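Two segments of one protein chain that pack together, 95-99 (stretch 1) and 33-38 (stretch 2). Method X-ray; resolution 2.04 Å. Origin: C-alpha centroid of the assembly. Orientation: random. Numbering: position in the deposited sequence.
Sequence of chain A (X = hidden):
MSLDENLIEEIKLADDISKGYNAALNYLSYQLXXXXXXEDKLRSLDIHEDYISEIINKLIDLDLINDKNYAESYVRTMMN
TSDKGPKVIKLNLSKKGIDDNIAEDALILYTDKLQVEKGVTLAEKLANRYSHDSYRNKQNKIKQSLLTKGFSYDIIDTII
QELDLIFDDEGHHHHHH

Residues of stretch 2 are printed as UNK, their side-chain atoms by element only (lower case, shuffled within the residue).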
# COMPACT_ATOMS: atom_id res chain seq x y z
N LYS A 95 -1.41 -4.29 -6.90
CA LYS A 95 -1.78 -3.63 -8.15
C LYS A 95 -0.64 -2.80 -8.72
O LYS A 95 -0.72 -2.32 -9.85
CB LYS A 95 -3.01 -2.74 -7.92
CG LYS A 95 -4.32 -3.52 -7.85
CD LYS A 95 -5.45 -2.66 -7.27
CE LYS A 95 -5.65 -1.37 -8.04
NZ LYS A 95 -6.02 -1.60 -9.47
N LYS A 96 0.42 -2.63 -7.94
CA LYS A 96 1.59 -1.87 -8.36
C LYS A 96 2.73 -2.81 -8.75
O LYS A 96 3.81 -2.37 -9.14
CB LYS A 96 2.05 -0.95 -7.23
CG LYS A 96 1.21 0.29 -7.04
CD LYS A 96 1.47 1.30 -8.15
CE LYS A 96 0.72 2.60 -7.94
NZ LYS A 96 1.08 3.61 -8.98
N GLY A 97 2.51 -4.11 -8.61
CA GLY A 97 3.54 -5.07 -8.96
C GLY A 97 4.43 -5.54 -7.82
O GLY A 97 5.50 -6.10 -8.07
N ILE A 98 4.01 -5.31 -6.58
CA ILE A 98 4.79 -5.74 -5.42
C ILE A 98 4.51 -7.20 -5.07
O ILE A 98 3.35 -7.61 -4.96
CB ILE A 98 4.49 -4.85 -4.19
CG1 ILE A 98 4.90 -3.40 -4.47
CG2 ILE A 98 5.21 -5.38 -2.95
CD1 ILE A 98 6.39 -3.21 -4.71
N ASP A 99 5.57 -7.98 -4.89
CA ASP A 99 5.43 -9.39 -4.54
C ASP A 99 4.67 -9.51 -3.23
O ASP A 99 4.81 -8.67 -2.34
CB ASP A 99 6.81 -10.03 -4.37
CG ASP A 99 7.66 -9.95 -5.64
OD1 ASP A 99 7.24 -10.52 -6.67
OD2 ASP A 99 8.73 -9.30 -5.60
N UNK A 33 9.07 4.32 -7.79
CA UNK A 33 8.39 3.36 -8.67
C UNK A 33 8.77 1.92 -8.35
O UNK A 33 9.92 1.64 -7.98
c UNK A 33 8.39 5.04 -10.63
n UNK A 33 6.50 6.57 -11.14
c UNK A 33 8.74 3.65 -10.14
n UNK A 33 5.04 8.31 -11.48
n UNK A 33 4.34 6.43 -10.37
c UNK A 33 5.29 7.10 -11.00
c UNK A 33 6.88 5.25 -10.64
N UNK A 34 7.82 1.00 -8.50
CA UNK A 34 8.09 -0.41 -8.24
C UNK A 34 8.91 -0.89 -9.41
O UNK A 34 8.96 -0.22 -10.44
o UNK A 34 6.25 -1.39 -9.51
c UNK A 34 5.76 -0.74 -7.24
c UNK A 34 6.80 -1.30 -8.20
N UNK A 35 9.54 -2.05 -9.26
CA UNK A 35 10.33 -2.61 -10.34
C UNK A 35 9.46 -2.79 -11.58
O UNK A 35 9.84 -2.37 -12.68
c UNK A 35 11.58 -4.74 -11.06
c UNK A 35 10.91 -3.97 -9.92
n UNK A 35 14.08 -8.43 -12.64
n UNK A 35 14.06 -8.18 -10.36
c UNK A 35 13.64 -7.80 -11.56
c UNK A 35 12.23 -6.03 -10.57
n UNK A 35 12.78 -6.79 -11.69
N UNK A 36 8.29 -3.39 -11.40
CA UNK A 36 7.38 -3.63 -12.51
C UNK A 36 6.91 -2.35 -13.21
O UNK A 36 6.72 -2.34 -14.43
c UNK A 36 5.49 -5.22 -13.15
n UNK A 36 1.97 -6.66 -13.60
c UNK A 36 4.10 -5.68 -12.76
c UNK A 36 3.39 -6.35 -13.93
c UNK A 36 6.17 -4.45 -12.03
N UNK A 37 6.72 -1.27 -12.45
CA UNK A 37 6.30 -0.00 -13.05
C UNK A 37 7.34 0.48 -14.06
O UNK A 37 7.00 1.05 -15.10
c UNK A 37 4.62 2.24 -10.33
c UNK A 37 6.11 1.08 -11.98
o UNK A 37 5.41 2.31 -9.37
o UNK A 37 3.74 3.10 -10.53
c UNK A 37 4.76 1.09 -11.30
N UNK A 38 8.61 0.28 -13.74
CA UNK A 38 9.70 0.68 -14.62
C UNK A 38 9.87 -0.41 -15.67
O UNK A 38 10.05 -0.14 -16.85
c UNK A 38 11.03 0.85 -13.85
c UNK A 38 10.86 1.85 -12.72
c UNK A 38 12.13 1.32 -14.79
O HOH W 1 7.84 -4.58 -8.79

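Position 33 carries seven side-chain atoms: three carbons in a row, a nitrogen, then a carbon bearing two more nitrogens. The group hardly touches stretch 1; one terminal nitrogen lies 4.5 Å from Lys96 NZ, an approach of like charges. A guanidinium on a three-carbon chain is arginine, Arg33. Its CA-to-CB bond points away from stretch 1, but the long chain brings its charged end nearer.

Position 34 has three side-chain atoms, a branching carbon with one oxygen and one carbon. The oxygen sits 2.7 Å from Lys96 O, and the terminal carbon 3.6 Å from Ile98 CD1. This is threonine, Thr34. Its OG1 donates to Lys96 O, while its methyl meets the nonpolar end of Ile98. The same OG1 serves as the N-cap acceptor for the backbone N of position 37 at 3.0 Å, so one hydroxyl both caps the helix and ties it to stretch 1.

Position 35 again shows three carbons, a nitrogen and a carbon with two nitrogens: arginine, Arg35. Its extended side chain leads away from stretch 1 and takes almost no part in the contact.

Position 36 has four carbons in a row ending in nitrogen, with the third side-chain carbon 3.9 Å from Gly97 CA. It is lysine, Lys36, whose aliphatic stem lies along the glycine and whose amino group can remain at the exposed end. A CB on residue 97 would fall 2.6 Å from Lys36 CB, a clash; the positive phi of Gly97, which closes a Schellman motif, independently calls for glycine.

Position 37 has three carbons, the third carrying two oxygens, one of them 3.1 Å from Lys96 NZ. This is glutamate, Glu37. Its OE2 forms a salt bridge with Lys96 NZ and a weaker one, at 3.4 Å, with Arg33 NH1, placing a negative charge between two positive ones. OE1 accepts from Thr34 N at 2.9 Å, returning the capping bond.

Position 38 has three carbons, one bearing the other two, and touches nothing on stretch 1. It is valine, Val38, buried elsewhere in the structure.

The contact thus joins the end of one helix to the start of another. Thr34 OG1 to Lys96 O and the Lys96–Glu37 salt bridge hold the stretches directly, the bare Gly97 lets Lys36 come close, and water 1 links Lys36 N to Gly97 O, at 2.9 Å from each.

Stretch 2, residues 33-38: RTRKEV
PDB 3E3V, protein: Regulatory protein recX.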